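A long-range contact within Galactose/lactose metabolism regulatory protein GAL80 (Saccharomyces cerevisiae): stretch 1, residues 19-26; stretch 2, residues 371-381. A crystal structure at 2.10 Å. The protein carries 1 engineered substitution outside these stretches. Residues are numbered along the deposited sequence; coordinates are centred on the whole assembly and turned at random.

Stretch 1 19-26: APIRVGFV
Stretch 2, residues 371-381: LYQSISDFHFN

How do the two segments lie? Residues 21-26 form a β-strand with extended phi/psi, -75/117 at Ile21 and -81/121 at Arg22, then phi between -102° and -119° from Val23 to Val26. The helix, already under way at Leu371, has phi/psi near -65/-45 through most of its length and i to i-4 bonds such as His379 N to Ile375 O, 2.7 Å. It passes at a closest axial distance of 11.6 Å, the two directions making an angle of 134°. Ile21 CA sits 7.9 Å from Ser376 CA, and Ala19 CA 8.3 Å from Phe380 CA. About 272 Å² is buried in total, with no hydrogen bond across the contact.

What does Ile21 do? Its CA-to-CB bond points toward the helix, and chi1 m with chi2 t (-58°, 178°) extends the chain so that CD1 reaches the helix. Ile21 CD1 lies 3.3 Å from His379 CD2, while Ile21 CG1 packs 4.0 Å from Phe380 CZ. Ile21 CD1 also rests against both CA and CB of Ser376, 4.2 and 4.3 Å away; the serine side chain is small and points sideways. A buried, branched aliphatic residue suits a site where several groups converge.

How are the two rings at His379 and Phe380 set? Both CA-to-CB bonds point toward the strand segment, but the rotamers differ: His379 has chi1 t (176°) and chi2 73°, Phe380 chi1 m (-68°) and chi2 122°. Phe380 presents its edge to the carbonyl of Ala19, with Phe380 CZ 3.1 Å from Ala19 O, and Phe380 CE2 lies 4.3 Å from Ala19 CB. His379 also turns an edge to that oxygen, His379 NE2 standing 4.3 Å from Ala19 O, while its ND1 is hydrogen-bonded elsewhere in the structure.

What closes the other end? Phe25 and Tyr372 both start sideways, yet the ends of both side chains come nearer; their chi1 values, -138° for Phe25 and -91° for Tyr372, lie between wells, with chi2 at -81° and 89°. Tyr372 OH meets the Phe25 ring at its edge, 4.0 Å from Phe25 CE2. Long aromatic side chains can span this wider part of the gap.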

# COMPACT_ATOMS: atom_id res chain seq x y z
N ALA B 19 -6.43 40.62 29.80
CA ALA B 19 -6.88 39.64 28.82
C ALA B 19 -5.72 38.89 28.15
O ALA B 19 -5.66 37.67 28.22
CB ALA B 19 -7.79 40.30 27.77
N PRO B 20 -4.78 39.63 27.52
CA PRO B 20 -3.74 39.02 26.69
C PRO B 20 -3.00 37.87 27.36
O PRO B 20 -2.58 37.98 28.51
CB PRO B 20 -2.77 40.17 26.44
CG PRO B 20 -3.57 41.40 26.61
CD PRO B 20 -4.57 41.08 27.68
N ILE B 21 -2.84 36.77 26.63
CA ILE B 21 -2.07 35.62 27.10
C ILE B 21 -0.57 35.92 27.02
O ILE B 21 -0.04 36.17 25.94
CB ILE B 21 -2.42 34.36 26.28
CG1 ILE B 21 -3.92 34.07 26.37
CG2 ILE B 21 -1.63 33.16 26.77
CD1 ILE B 21 -4.36 32.88 25.55
N ARG B 22 0.10 35.93 28.17
CA ARG B 22 1.52 36.26 28.24
C ARG B 22 2.40 35.06 27.87
O ARG B 22 2.34 34.02 28.52
CB ARG B 22 1.89 36.77 29.63
CG ARG B 22 1.15 38.04 30.05
CD ARG B 22 1.54 38.44 31.47
NE ARG B 22 1.22 37.40 32.44
CZ ARG B 22 1.64 37.39 33.70
NH1 ARG B 22 2.41 38.38 34.15
NH2 ARG B 22 1.30 36.40 34.52
N VAL B 23 3.23 35.23 26.84
CA VAL B 23 3.97 34.11 26.27
C VAL B 23 5.49 34.21 26.41
O VAL B 23 6.10 35.20 26.00
CB VAL B 23 3.63 33.94 24.77
CG1 VAL B 23 4.36 32.74 24.18
CG2 VAL B 23 2.14 33.80 24.58
N GLY B 24 6.09 33.17 26.98
CA GLY B 24 7.54 33.03 27.07
C GLY B 24 8.05 32.06 26.01
O GLY B 24 7.56 30.94 25.88
N PHE B 25 9.07 32.48 25.26
CA PHE B 25 9.49 31.73 24.09
C PHE B 25 10.94 31.23 24.15
O PHE B 25 11.88 32.00 24.36
CB PHE B 25 9.29 32.57 22.85
CG PHE B 25 8.73 31.81 21.70
CD1 PHE B 25 9.56 31.03 20.91
CD2 PHE B 25 7.38 31.85 21.42
CE1 PHE B 25 9.05 30.31 19.86
CE2 PHE B 25 6.86 31.13 20.37
CZ PHE B 25 7.69 30.36 19.59
N VAL B 26 11.10 29.92 23.96
CA VAL B 26 12.42 29.33 23.77
C VAL B 26 12.57 28.86 22.33
O VAL B 26 11.88 27.93 21.90
CB VAL B 26 12.63 28.11 24.69
CG1 VAL B 26 14.04 27.58 24.52
CG2 VAL B 26 12.38 28.48 26.14
N LEU B 371 -4.10 26.83 15.04
CA LEU B 371 -3.85 26.19 16.32
C LEU B 371 -3.85 27.24 17.45
O LEU B 371 -4.49 27.05 18.48
CB LEU B 371 -2.51 25.45 16.29
CG LEU B 371 -2.04 24.80 17.59
CD1 LEU B 371 -3.15 23.92 18.18
CD2 LEU B 371 -0.76 24.00 17.36
N TYR B 372 -3.13 28.33 17.24
CA TYR B 372 -3.11 29.43 18.19
C TYR B 372 -4.52 29.96 18.42
O TYR B 372 -4.93 30.20 19.55
CB TYR B 372 -2.21 30.57 17.71
CG TYR B 372 -0.79 30.45 18.21
CD1 TYR B 372 0.16 29.74 17.49
CD2 TYR B 372 -0.40 31.03 19.41
CE1 TYR B 372 1.45 29.61 17.95
CE2 TYR B 372 0.90 30.92 19.88
CZ TYR B 372 1.81 30.20 19.14
OH TYR B 372 3.11 30.07 19.58
N GLN B 373 -5.26 30.14 17.33
CA GLN B 373 -6.63 30.63 17.42
C GLN B 373 -7.47 29.72 18.30
O GLN B 373 -8.20 30.18 19.17
CB GLN B 373 -7.25 30.77 16.02
CG GLN B 373 -8.62 31.41 16.00
CD GLN B 373 -8.57 32.91 16.21
OE1 GLN B 373 -8.99 33.43 17.25
NE2 GLN B 373 -8.03 33.63 15.23
N SER B 374 -7.35 28.41 18.08
CA SER B 374 -8.15 27.45 18.84
C SER B 374 -7.78 27.49 20.32
O SER B 374 -8.59 27.15 21.19
CB SER B 374 -8.01 26.04 18.25
OG SER B 374 -6.88 25.36 18.77
N ILE B 375 -6.56 27.91 20.61
CA ILE B 375 -6.10 28.01 21.99
C ILE B 375 -6.80 29.15 22.74
O ILE B 375 -7.44 28.93 23.77
CB ILE B 375 -4.58 28.20 22.08
CG1 ILE B 375 -3.87 26.93 21.61
CG2 ILE B 375 -4.16 28.53 23.51
CD1 ILE B 375 -2.35 27.00 21.68
N SER B 376 -6.70 30.37 22.20
CA SER B 376 -7.32 31.52 22.84
C SER B 376 -8.84 31.37 22.93
O SER B 376 -9.45 31.76 23.92
CB SER B 376 -6.97 32.81 22.10
OG SER B 376 -7.72 32.95 20.92
N ASP B 377 -9.45 30.78 21.91
CA ASP B 377 -10.89 30.56 21.91
C ASP B 377 -11.29 29.65 23.06
O ASP B 377 -12.35 29.83 23.66
CB ASP B 377 -11.34 29.96 20.58
CG ASP B 377 -11.33 30.98 19.47
OD1 ASP B 377 -10.80 32.09 19.68
OD2 ASP B 377 -11.86 30.67 18.38
N PHE B 378 -10.45 28.67 23.34
CA PHE B 378 -10.62 27.85 24.53
C PHE B 378 -10.40 28.74 25.74
O PHE B 378 -11.17 28.74 26.69
CB PHE B 378 -9.61 26.71 24.54
CG PHE B 378 -9.41 26.07 25.89
CD1 PHE B 378 -10.40 25.28 26.47
CD2 PHE B 378 -8.21 26.22 26.57
CE1 PHE B 378 -10.21 24.69 27.71
CE2 PHE B 378 -8.01 25.63 27.81
CZ PHE B 378 -9.01 24.86 28.38
N HIS B 379 -9.33 29.52 25.67
CA HIS B 379 -8.88 30.31 26.80
C HIS B 379 -9.83 31.44 27.15
O HIS B 379 -9.96 31.81 28.31
CB HIS B 379 -7.50 30.89 26.52
CG HIS B 379 -7.01 31.80 27.59
ND1 HIS B 379 -6.59 31.34 28.82
CD2 HIS B 379 -6.87 33.15 27.63
CE1 HIS B 379 -6.21 32.37 29.57
NE2 HIS B 379 -6.37 33.47 28.86
N PHE B 380 -10.48 32.00 26.14
CA PHE B 380 -11.37 33.13 26.34
C PHE B 380 -12.82 32.71 26.15
O PHE B 380 -13.73 33.53 26.26
CB PHE B 380 -11.03 34.26 25.36
CG PHE B 380 -9.71 34.92 25.62
CD1 PHE B 380 -8.73 34.94 24.65
CD2 PHE B 380 -9.46 35.52 26.84
CE1 PHE B 380 -7.52 35.55 24.89
CE2 PHE B 380 -8.25 36.13 27.09
CZ PHE B 380 -7.28 36.15 26.11
N ASN B 381 -13.02 31.43 25.87
CA ASN B 381 -14.36 30.90 25.70
C ASN B 381 -15.16 31.72 24.69
O ASN B 381 -16.23 32.23 25.01
CB ASN B 381 -15.08 30.88 27.06
CG ASN B 381 -16.15 29.82 27.14
OD1 ASN B 381 -16.63 29.33 26.12
ND2 ASN B 381 -16.52 29.45 28.36